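DegV family protein (Streptococcus agalactiae, PDB 3LUP) adopts the DegV fold and holds a long-chain fatty acid in the crystal, consistent with a possible role in lipid transport or fatty acid metabolism. Local coordinates at residues 85-96 and 113-123; 126-137 and 277-285. All blocks are in the same frame, centred on the assembly; numbering follows the deposited sequence.

Contact 1. Residues 85-96 and 113-123; sequences THVLGLFIAAGI and LTIAFPDTKIT. With ELA (Elaidic acid), chain B.
Asp119 OD1 accepts Ala94 N at 3.0 Å in a nearly straight bond (N-H...O 174°), joining the loops that follow two neighbouring strands. From CB of Asp119 the chain extends with CG anti to the backbone N (chi1 178°), which lays the carboxylate alongside the Ala94 methyl: CG is 3.5 Å from Ala94 CB, and the OD2 branch 3.3 Å from the same Ala94 CB. Lys121 N, 3.1 Å from Asp119 OD1, approaches from the opposite face of the carboxylate plane, closing an Asx turn. OD2 accepts from a water that in turn accepts from Gly95 N. Two backbone N-H groups thus hold OD1 and restrict rotation of the carboxylate. Nearby, Ala93 N bonds Ile122 O at 2.9 Å, and the Thr120 hydroxyl donates to Phe91 O.

Upstream the same segments form parallel strands 86-89 and 114-116, joined by backbone bonds such as Ala116 N to Val87 O at 2.9 Å. At Gly89, where a CB would run into the Phe117 ring, CD1 of Phe117 lies against Gly89 CA. Phe91 turns its edge toward the face of that ring, with the planes at 62°, an offset edge-to-face pair.

At the far end Thr123 CG2 meets ELA C13 at 3.5 Å, alongside Ile92 and Ile96 in the pocket. Strand 114-116 is outermost in a four-strand parallel sheet, linked to 86-89 through helices 99-103 and 106-109 in a beta-alpha-beta crossover. Phe91 and Phe117 pack against helix 99-103, Thr114 and Ala116 touch Phe144 of helix 144-155, and strand 6-11 adjoins 86-89.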
loop_
_atom_site.group_PDB
_atom_site.type_symbol
_atom_site.label_atom_id
_atom_site.label_comp_id
_atom_site.label_asym_id
_atom_site.label_seq_id
_atom_site.Cartn_x
_atom_site.Cartn_y
_atom_site.Cartn_z
ATOM N N THR A 85 -2.149 25.882 2.147
ATOM C CA THR A 85 -2.859 26.346 0.943
ATOM C C THR A 85 -3.285 25.217 0.013
ATOM O O THR A 85 -4.318 25.314 -0.645
ATOM C CB THR A 85 -2.018 27.336 0.130
ATOM O OG1 THR A 85 -0.860 26.666 -0.384
ATOM C CG2 THR A 85 -1.597 28.507 0.998
ATOM N N HIS A 86 -2.478 24.165 -0.057
ATOM C CA HIS A 86 -2.771 23.031 -0.911
ATOM C C HIS A 86 -2.711 21.749 -0.113
ATOM O O HIS A 86 -2.025 21.669 0.922
ATOM C CB HIS A 86 -1.769 22.933 -2.047
ATOM C CG HIS A 86 -1.770 24.109 -2.977
ATOM N ND1 HIS A 86 -1.212 25.322 -2.644
ATOM C CD2 HIS A 86 -2.238 24.245 -4.239
ATOM C CE1 HIS A 86 -1.347 26.158 -3.656
ATOM N NE2 HIS A 86 -1.970 25.531 -4.635
ATOM N N VAL A 87 -3.427 20.739 -0.610
ATOM C CA VAL A 87 -3.455 19.418 0.008
ATOM C C VAL A 87 -3.339 18.312 -1.048
ATOM O O VAL A 87 -4.078 18.311 -2.045
ATOM C CB VAL A 87 -4.757 19.221 0.833
ATOM C CG1 VAL A 87 -4.849 17.799 1.387
ATOM C CG2 VAL A 87 -4.853 20.245 1.963
ATOM N N LEU A 88 -2.414 17.373 -0.820
ATOM C CA LEU A 88 -2.358 16.131 -1.609
ATOM C C LEU A 88 -2.639 14.898 -0.746
ATOM O O LEU A 88 -1.881 14.576 0.178
ATOM C CB LEU A 88 -1.016 15.999 -2.327
ATOM C CG LEU A 88 -0.857 14.884 -3.364
ATOM C CD1 LEU A 88 -1.868 14.995 -4.483
ATOM C CD2 LEU A 88 0.547 14.935 -3.926
ATOM N N GLY A 89 -3.756 14.235 -1.037
ATOM C CA GLY A 89 -4.171 13.043 -0.299
ATOM C C GLY A 89 -3.830 11.806 -1.104
ATOM O O GLY A 89 -4.361 11.608 -2.211
ATOM N N LEU A 90 -2.922 10.996 -0.550
ATOM C CA LEU A 90 -2.437 9.752 -1.182
ATOM C C LEU A 90 -2.774 8.517 -0.326
ATOM O O LEU A 90 -1.987 8.071 0.522
ATOM C CB LEU A 90 -0.934 9.829 -1.449
ATOM C CG LEU A 90 -0.446 10.848 -2.476
ATOM C CD1 LEU A 90 1.075 10.838 -2.517
ATOM C CD2 LEU A 90 -1.022 10.567 -3.852
ATOM N N PHE A 91 -3.968 7.985 -0.564
ATOM C CA PHE A 91 -4.503 6.911 0.245
ATOM C C PHE A 91 -4.500 5.576 -0.492
ATOM O O PHE A 91 -4.308 5.516 -1.720
ATOM C CB PHE A 91 -5.927 7.247 0.688
ATOM C CG PHE A 91 -6.059 8.597 1.324
ATOM C CD1 PHE A 91 -5.595 8.815 2.622
ATOM C CD2 PHE A 91 -6.640 9.651 0.622
ATOM C CE1 PHE A 91 -5.693 10.064 3.207
ATOM C CE2 PHE A 91 -6.762 10.898 1.193
ATOM C CZ PHE A 91 -6.281 11.117 2.495
ATOM N N ILE A 92 -4.710 4.517 0.291
ATOM C CA ILE A 92 -4.971 3.161 -0.185
ATOM C C ILE A 92 -5.790 3.086 -1.512
ATOM O O ILE A 92 -6.741 3.855 -1.726
ATOM C CB ILE A 92 -5.633 2.352 0.972
ATOM C CG1 ILE A 92 -5.766 0.871 0.637
ATOM C CG2 ILE A 92 -6.988 2.935 1.362
ATOM C CD1 ILE A 92 -5.689 -0.032 1.865
ATOM N N ALA A 93 -5.387 2.169 -2.398
ATOM C CA ALA A 93 -6.059 1.897 -3.685
ATOM C C ALA A 93 -7.589 1.885 -3.665
ATOM O O ALA A 93 -8.197 1.188 -2.859
ATOM C CB ALA A 93 -5.561 0.563 -4.232
ATOM N N ALA A 94 -8.205 2.627 -4.583
ATOM C CA ALA A 94 -9.665 2.563 -4.839
ATOM C C ALA A 94 -10.199 1.136 -5.039
ATOM O O ALA A 94 -11.330 0.838 -4.669
ATOM C CB ALA A 94 -10.026 3.424 -6.059
ATOM N N GLY A 95 -9.376 0.264 -5.636
ATOM C CA GLY A 95 -9.757 -1.115 -5.950
ATOM C C GLY A 95 -9.724 -2.099 -4.788
ATOM O O GLY A 95 -10.075 -3.271 -4.950
ATOM N N ILE A 96 -9.293 -1.643 -3.614
ATOM C CA ILE A 96 -9.232 -2.521 -2.441
ATOM C C ILE A 96 -9.903 -1.906 -1.214
ATOM O O ILE A 96 -9.719 -2.386 -0.095
ATOM C CB ILE A 96 -7.774 -2.940 -2.094
ATOM C CG1 ILE A 96 -6.946 -1.738 -1.642
ATOM C CG2 ILE A 96 -7.112 -3.658 -3.281
ATOM C CD1 ILE A 96 -5.596 -2.113 -1.138
ATOM N N LEU A 113 -9.171 25.420 0.132
ATOM C CA LEU A 113 -7.914 24.723 -0.166
ATOM C C LEU A 113 -7.957 24.149 -1.568
ATOM O O LEU A 113 -9.029 23.812 -2.074
ATOM C CB LEU A 113 -7.682 23.560 0.795
ATOM C CG LEU A 113 -7.561 23.780 2.298
ATOM C CD1 LEU A 113 -8.082 22.532 2.999
ATOM C CD2 LEU A 113 -6.120 24.102 2.705
ATOM N N THR A 114 -6.788 24.030 -2.188
ATOM C CA THR A 114 -6.655 23.315 -3.441
ATOM C C THR A 114 -6.220 21.909 -3.078
ATOM O O THR A 114 -5.162 21.716 -2.467
ATOM C CB THR A 114 -5.650 23.981 -4.368
ATOM O OG1 THR A 114 -6.117 25.294 -4.683
ATOM C CG2 THR A 114 -5.525 23.200 -5.654
ATOM N N ILE A 115 -7.058 20.938 -3.452
ATOM C CA ILE A 115 -6.973 19.569 -2.944
ATOM C C ILE A 115 -6.982 18.563 -4.077
ATOM O O ILE A 115 -7.840 18.620 -4.957
ATOM C CB ILE A 115 -8.166 19.251 -2.017
ATOM C CG1 ILE A 115 -8.247 20.270 -0.884
ATOM C CG2 ILE A 115 -8.054 17.847 -1.453
ATOM C CD1 ILE A 115 -9.595 20.301 -0.185
ATOM N N ALA A 116 -6.035 17.632 -4.050
ATOM C CA ALA A 116 -6.052 16.529 -5.004
ATOM C C ALA A 116 -5.925 15.197 -4.283
ATOM O O ALA A 116 -4.987 14.990 -3.496
ATOM C CB ALA A 116 -4.968 16.694 -6.050
ATOM N N PHE A 117 -6.897 14.317 -4.534
ATOM C CA PHE A 117 -6.888 12.957 -4.015
ATOM C C PHE A 117 -6.781 11.953 -5.169
ATOM O O PHE A 117 -7.730 11.209 -5.421
ATOM C CB PHE A 117 -8.168 12.648 -3.227
ATOM C CG PHE A 117 -8.335 13.429 -1.939
ATOM C CD1 PHE A 117 -7.243 13.784 -1.151
ATOM C CD2 PHE A 117 -9.617 13.779 -1.498
ATOM C CE1 PHE A 117 -7.426 14.506 0.032
ATOM C CE2 PHE A 117 -9.808 14.491 -0.315
ATOM C CZ PHE A 117 -8.717 14.854 0.449
ATOM N N PRO A 118 -5.624 11.909 -5.867
ATOM C CA PRO A 118 -5.516 10.938 -6.986
ATOM C C PRO A 118 -5.531 9.489 -6.484
ATOM O O PRO A 118 -5.070 9.196 -5.361
ATOM C CB PRO A 118 -4.163 11.273 -7.616
ATOM C CG PRO A 118 -3.351 11.857 -6.462
ATOM C CD PRO A 118 -4.334 12.571 -5.566
ATOM N N ASP A 119 -6.083 8.591 -7.294
ATOM C CA ASP A 119 -6.138 7.196 -6.905
ATOM C C ASP A 119 -4.737 6.614 -7.024
ATOM O O ASP A 119 -4.153 6.570 -8.112
ATOM C CB ASP A 119 -7.145 6.430 -7.769
ATOM C CG ASP A 119 -7.204 4.934 -7.438
ATOM O OD1 ASP A 119 -6.739 4.505 -6.349
ATOM O OD2 ASP A 119 -7.736 4.185 -8.287
ATOM N N THR A 120 -4.198 6.169 -5.898
ATOM C CA THR A 120 -2.827 5.685 -5.880
ATOM C C THR A 120 -2.729 4.309 -6.486
ATOM O O THR A 120 -1.669 3.939 -6.958
ATOM C CB THR A 120 -2.228 5.654 -4.471
ATOM O OG1 THR A 120 -2.924 4.681 -3.675
ATOM C CG2 THR A 120 -2.324 7.029 -3.829
ATOM N N LYS A 121 -3.825 3.553 -6.465
ATOM C CA LYS A 121 -3.871 2.200 -7.045
ATOM C C LYS A 121 -2.873 1.240 -6.404
ATOM O O LYS A 121 -2.557 0.175 -6.951
ATOM C CB LYS A 121 -3.662 2.239 -8.552
ATOM C CG LYS A 121 -4.717 3.029 -9.307
ATOM C CD LYS A 121 -4.444 2.898 -10.779
ATOM C CE LYS A 121 -5.357 3.756 -11.603
ATOM N NZ LYS A 121 -4.848 3.721 -13.004
ATOM N N ILE A 122 -2.382 1.615 -5.230
ATOM C CA ILE A 122 -1.409 0.793 -4.525
ATOM C C ILE A 122 -1.535 0.969 -3.009
ATOM O O ILE A 122 -2.517 1.543 -2.523
ATOM C CB ILE A 122 0.031 1.023 -5.080
ATOM C CG1 ILE A 122 0.919 -0.189 -4.796
ATOM C CG2 ILE A 122 0.613 2.397 -4.680
ATOM C CD1 ILE A 122 0.522 -1.424 -5.651
ATOM N N THR A 123 -0.576 0.437 -2.270
ATOM C CA THR A 123 -0.552 0.597 -0.830
ATOM C C THR A 123 0.835 0.222 -0.338
ATOM O O THR A 123 1.742 0.082 -1.141
ATOM C CB THR A 123 -1.696 -0.222 -0.136
ATOM O OG1 THR A 123 -1.791 0.158 1.237
ATOM C CG2 THR A 123 -1.476 -1.730 -0.244
HETATM C CA ELA B . -12.258 -1.319 3.691
HETATM C C ELA B . -13.624 -1.885 4.094
HETATM O O ELA B . -13.779 -3.064 4.530
HETATM C C3 ELA B . -11.256 -1.240 4.840
HETATM C C4 ELA B . -10.044 -0.396 4.458
HETATM C C5 ELA B . -8.714 -1.162 4.607
HETATM C C6 ELA B . -8.400 -1.996 3.357
HETATM C C7 ELA B . -7.332 -3.076 3.490
HETATM C C8 ELA B . -7.200 -3.845 2.170
HETATM C C9 ELA B . -5.758 -4.249 1.896
HETATM C C10 ELA B . -5.402 -5.219 0.833
HETATM C C11 ELA B . -4.111 -6.006 0.939
HETATM C C12 ELA B . -3.297 -5.979 -0.348
HETATM C C13 ELA B . -2.010 -5.181 -0.231
HETATM C C14 ELA B . -0.894 -5.709 -1.122
HETATM C C15 ELA B . 0.396 -4.913 -0.875
HETATM C C16 ELA B . 1.478 -5.142 -1.933
HETATM C C17 ELA B . 1.800 -3.852 -2.680
HETATM C C18 ELA B . 3.282 -3.722 -3.008
HETATM O OXT ELA B . -14.636 -1.158 3.969
HETATM O O HOH W 1 -5.353 9.109 -2.691
HETATM O O HOH W 2 -6.178 6.094 -3.809
HETATM O O HOH W 3 -7.205 1.619 -7.411
#

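Contact 2. Residues 126-137 and 277-285; sequences PQGNLVRNALMC and VAFGITPKN. With ELA (Elaidic acid), chain B.
Pro283 O, the last strand carbonyl, receives a water at 2.7 Å and, more weakly, Asn133 ND2 at 3.5 Å. The same water takes a weak bond from Arg132 NH1, whose salt bridge is with Asp231. Asn133 has CG anti to its own carbonyl carbon (chi1 -69°), which directs the amide toward the strand end; its nitrogen has a stronger partner in Gln154, while Arg132 NE donates to Asn133 OD1 at 3.0 Å in the plane of that carbonyl, so the amide is held at both ends.

Past Asn133, in the opposite direction, runs the side chain of the C-terminal Asn285, the two amide planes 27° apart. Its OD1 lies 3.4 Å from Asn133 CB and is hydrogen-bonded to Gln154; its ND2 lies 3.5 Å from CB of Met136, a selenomethionine. One to two turns nearer the start of the helix, Thr282 OG1 lies beside Pro126 CB at 3.5 Å and makes a weak bond to Asn129 OD1. The bare CA of Gly280 lets Pro126 CG approach to 3.8 Å, and ELA C18 is 3.7 Å from that same CA.

Helix 124-138 and strand 277-283 run almost parallel, 20° apart. Because the direct polar bonds between them are weak, the joint appears to rely on shape, on a shared water and on Gln154, with its apolar end at the fatty acid's methyl terminus.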
loop_
_atom_site.group_PDB
_atom_site.type_symbol
_atom_site.label_atom_id
_atom_site.label_comp_id
_atom_site.label_asym_id
_atom_site.label_seq_id
_atom_site.Cartn_x
_atom_site.Cartn_y
_atom_site.Cartn_z
ATOM N N PRO A 126 5.157 1.461 -2.005
ATOM C CA PRO A 126 4.969 2.401 -3.112
ATOM C C PRO A 126 4.145 3.624 -2.722
ATOM O O PRO A 126 4.467 4.738 -3.147
ATOM C CB PRO A 126 4.236 1.548 -4.153
ATOM C CG PRO A 126 4.828 0.218 -3.982
ATOM C CD PRO A 126 4.942 0.073 -2.468
ATOM N N GLN A 127 3.103 3.408 -1.920
ATOM C CA GLN A 127 2.280 4.494 -1.415
ATOM C C GLN A 127 3.147 5.487 -0.635
ATOM O O GLN A 127 3.080 6.697 -0.874
ATOM C CB GLN A 127 1.170 3.944 -0.518
ATOM C CG GLN A 127 -0.152 4.741 -0.536
ATOM C CD GLN A 127 -1.100 4.314 0.577
ATOM O OE1 GLN A 127 -1.201 3.136 0.914
ATOM N NE2 GLN A 127 -1.790 5.272 1.158
ATOM N N GLY A 128 3.987 4.966 0.260
ATOM C CA GLY A 128 4.794 5.782 1.150
ATOM C C GLY A 128 5.820 6.534 0.354
ATOM O O GLY A 128 6.088 7.712 0.610
ATOM N N ASN A 129 6.389 5.849 -0.629
ATOM C CA ASN A 129 7.295 6.475 -1.591
ATOM C C ASN A 129 6.655 7.639 -2.344
ATOM O O ASN A 129 7.310 8.636 -2.573
ATOM C CB ASN A 129 7.809 5.444 -2.591
ATOM C CG ASN A 129 8.820 4.462 -1.982
ATOM O OD1 ASN A 129 9.153 3.458 -2.614
ATOM N ND2 ASN A 129 9.321 4.754 -0.774
ATOM N N LEU A 130 5.376 7.518 -2.705
ATOM C CA LEU A 130 4.662 8.626 -3.345
ATOM C C LEU A 130 4.614 9.865 -2.470
ATOM O O LEU A 130 4.813 10.978 -2.943
ATOM C CB LEU A 130 3.243 8.226 -3.752
ATOM C CG LEU A 130 3.150 7.304 -4.970
ATOM C CD1 LEU A 130 1.709 6.835 -5.153
ATOM C CD2 LEU A 130 3.695 7.955 -6.237
ATOM N N VAL A 131 4.336 9.658 -1.192
ATOM C CA VAL A 131 4.313 10.736 -0.222
ATOM C C VAL A 131 5.673 11.422 -0.206
ATOM O O VAL A 131 5.776 12.617 -0.475
ATOM C CB VAL A 131 3.942 10.196 1.181
ATOM C CG1 VAL A 131 4.096 11.265 2.252
ATOM C CG2 VAL A 131 2.517 9.605 1.170
ATOM N N ARG A 132 6.713 10.645 0.079
ATOM C CA ARG A 132 8.086 11.109 0.020
ATOM C C ARG A 132 8.420 11.848 -1.292
ATOM O O ARG A 132 9.013 12.923 -1.258
ATOM C CB ARG A 132 9.011 9.915 0.229
ATOM C CG ARG A 132 10.456 10.243 0.505
ATOM C CD ARG A 132 11.263 10.412 -0.767
ATOM N NE ARG A 132 11.042 9.307 -1.697
ATOM C CZ ARG A 132 11.658 8.131 -1.628
ATOM N NH1 ARG A 132 11.391 7.194 -2.533
ATOM N NH2 ARG A 132 12.536 7.883 -0.661
ATOM N N ASN A 133 8.057 11.270 -2.434
ATOM C CA ASN A 133 8.309 11.899 -3.735
ATOM C C ASN A 133 7.675 13.274 -3.839
ATOM O O ASN A 133 8.329 14.241 -4.239
ATOM C CB ASN A 133 7.837 11.014 -4.898
ATOM C CG ASN A 133 8.673 9.770 -5.051
ATOM O OD1 ASN A 133 9.595 9.540 -4.273
ATOM N ND2 ASN A 133 8.349 8.945 -6.040
ATOM N N ALA A 134 6.405 13.359 -3.460
ATOM C CA ALA A 134 5.673 14.609 -3.544
ATOM C C ALA A 134 6.345 15.658 -2.669
ATOM O O ALA A 134 6.368 16.838 -3.010
ATOM C CB ALA A 134 4.229 14.412 -3.132
ATOM N N LEU A 135 6.910 15.213 -1.551
ATOM C CA LEU A 135 7.646 16.099 -0.650
ATOM C C LEU A 135 8.881 16.728 -1.275
ATOM O O LEU A 135 9.056 17.943 -1.189
ATOM C CB LEU A 135 8.019 15.376 0.641
ATOM C CG LEU A 135 7.179 15.750 1.862
ATOM C CD1 LEU A 135 5.737 15.339 1.709
ATOM C CD2 LEU A 135 7.789 15.109 3.088
HETATM N N MSE A 136 9.726 15.908 -1.902
HETATM C CA MSE A 136 10.929 16.415 -2.564
HETATM C C MSE A 136 10.570 17.337 -3.751
HETATM O O MSE A 136 11.304 18.280 -4.046
HETATM C CB MSE A 136 11.846 15.278 -3.043
HETATM C CG MSE A 136 12.110 14.122 -2.077
HETATM SE SE MSE A 136 12.987 12.624 -3.072
HETATM C CE MSE A 136 14.748 13.447 -3.381
ATOM N N CYS A 137 9.453 17.046 -4.428
ATOM C CA CYS A 137 8.922 17.894 -5.507
ATOM C C CYS A 137 8.534 19.283 -5.002
ATOM O O CYS A 137 8.811 20.297 -5.651
ATOM C CB CYS A 137 7.685 17.249 -6.122
ATOM S SG CYS A 137 8.003 15.855 -7.189
ATOM N N VAL A 277 4.324 -12.884 0.865
ATOM C CA VAL A 277 5.494 -12.133 0.364
ATOM C C VAL A 277 5.093 -11.376 -0.903
ATOM O O VAL A 277 4.277 -11.858 -1.701
ATOM C CB VAL A 277 6.752 -13.045 0.120
ATOM C CG1 VAL A 277 6.656 -13.773 -1.199
ATOM C CG2 VAL A 277 8.041 -12.238 0.156
ATOM N N ALA A 278 5.646 -10.178 -1.068
ATOM C CA ALA A 278 5.278 -9.290 -2.171
ATOM C C ALA A 278 6.467 -8.451 -2.563
ATOM O O ALA A 278 7.447 -8.368 -1.825
ATOM C CB ALA A 278 4.144 -8.386 -1.764
ATOM N N PHE A 279 6.394 -7.824 -3.728
ATOM C CA PHE A 279 7.274 -6.700 -3.981
ATOM C C PHE A 279 6.458 -5.505 -4.464
ATOM O O PHE A 279 5.338 -5.662 -4.965
ATOM C CB PHE A 279 8.432 -7.046 -4.941
ATOM C CG PHE A 279 8.017 -7.222 -6.380
ATOM C CD1 PHE A 279 7.865 -8.498 -6.918
ATOM C CD2 PHE A 279 7.806 -6.127 -7.192
ATOM C CE1 PHE A 279 7.489 -8.683 -8.247
ATOM C CE2 PHE A 279 7.431 -6.290 -8.519
ATOM C CZ PHE A 279 7.270 -7.577 -9.053
ATOM N N GLY A 280 7.021 -4.312 -4.293
ATOM C CA GLY A 280 6.466 -3.111 -4.891
ATOM C C GLY A 280 7.607 -2.283 -5.439
ATOM O O GLY A 280 8.662 -2.182 -4.787
ATOM N N ILE A 281 7.404 -1.722 -6.638
ATOM C CA ILE A 281 8.358 -0.793 -7.239
ATOM C C ILE A 281 7.744 0.599 -7.420
ATOM O O ILE A 281 6.531 0.742 -7.633
ATOM C CB ILE A 281 8.952 -1.308 -8.590
ATOM C CG1 ILE A 281 7.920 -1.210 -9.725
ATOM C CG2 ILE A 281 9.596 -2.719 -8.427
ATOM C CD1 ILE A 281 8.429 -1.621 -11.092
ATOM N N THR A 282 8.596 1.613 -7.319
ATOM C CA THR A 282 8.193 2.991 -7.476
ATOM C C THR A 282 9.283 3.688 -8.260
ATOM O O THR A 282 10.461 3.500 -7.954
ATOM C CB THR A 282 8.068 3.711 -6.110
ATOM O OG1 THR A 282 7.215 2.955 -5.258
ATOM C CG2 THR A 282 7.487 5.096 -6.268
ATOM N N PRO A 283 8.900 4.510 -9.265
ATOM C CA PRO A 283 9.881 5.301 -9.994
ATOM C C PRO A 283 10.655 6.212 -9.046
ATOM O O PRO A 283 10.084 6.759 -8.108
ATOM C CB PRO A 283 9.017 6.163 -10.915
ATOM C CG PRO A 283 7.720 5.455 -10.999
ATOM C CD PRO A 283 7.520 4.792 -9.712
ATOM N N LYS A 284 11.949 6.364 -9.283
ATOM C CA LYS A 284 12.701 7.379 -8.574
ATOM C C LYS A 284 12.254 8.778 -8.983
ATOM O O LYS A 284 11.982 9.059 -10.155
ATOM C CB LYS A 284 14.203 7.208 -8.774
ATOM C CG LYS A 284 14.757 6.096 -7.940
ATOM C CD LYS A 284 16.252 6.037 -8.010
ATOM C CE LYS A 284 16.706 4.692 -7.510
ATOM N NZ LYS A 284 18.172 4.634 -7.384
ATOM N N ASN A 285 12.156 9.630 -7.973
ATOM C CA ASN A 285 11.885 11.040 -8.138
ATOM C C ASN A 285 13.014 11.745 -8.898
ATOM O O ASN A 285 12.886 12.044 -10.087
ATOM C CB ASN A 285 11.720 11.676 -6.755
ATOM C CG ASN A 285 10.752 12.828 -6.763
ATOM O OD1 ASN A 285 9.624 12.688 -7.225
ATOM N ND2 ASN A 285 11.181 13.974 -6.252
HETATM C CA ELA B . -12.258 -1.319 3.691
HETATM C C ELA B . -13.624 -1.885 4.094
HETATM O O ELA B . -13.779 -3.064 4.530
HETATM C C3 ELA B . -11.256 -1.240 4.840
HETATM C C4 ELA B . -10.044 -0.396 4.458
HETATM C C5 ELA B . -8.714 -1.162 4.607
HETATM C C6 ELA B . -8.400 -1.996 3.357
HETATM C C7 ELA B . -7.332 -3.076 3.490
HETATM C C8 ELA B . -7.200 -3.845 2.170
HETATM C C9 ELA B . -5.758 -4.249 1.896
HETATM C C10 ELA B . -5.402 -5.219 0.833
HETATM C C11 ELA B . -4.111 -6.006 0.939
HETATM C C12 ELA B . -3.297 -5.979 -0.348
HETATM C C13 ELA B . -2.010 -5.181 -0.231
HETATM C C14 ELA B . -0.894 -5.709 -1.122
HETATM C C15 ELA B . 0.396 -4.913 -0.875
HETATM C C16 ELA B . 1.478 -5.142 -1.933
HETATM C C17 ELA B . 1.800 -3.852 -2.680
HETATM C C18 ELA B . 3.282 -3.722 -3.008
HETATM O OXT ELA B . -14.636 -1.158 3.969
HETATM O O HOH W 4 10.430 6.243 -5.450
#

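Overall arrangement
Both contacts are largely buried, and their centres lie about 13 Å apart, yet they work differently. Contact 1 begins within one sheet and runs on into loops: regular backbone bonding between neighbouring strands gives way to side-chain bonds to loop backbone, including an Asx turn. Contact 2 joins a helix that follows directly from contact 1 to a strand of the other, mixed sheet, and depends on amides and fitted apolar surfaces, ending at the chain's C-terminal residue. Gln127 ties the two together, NE2 probably bonding to Leu90 O and OE1 to Thr123 OG1, a hydroxyl that also bonds Ser13. The fatty acid spans both, its middle carbons against contact 1 and its methyl end against contact 2.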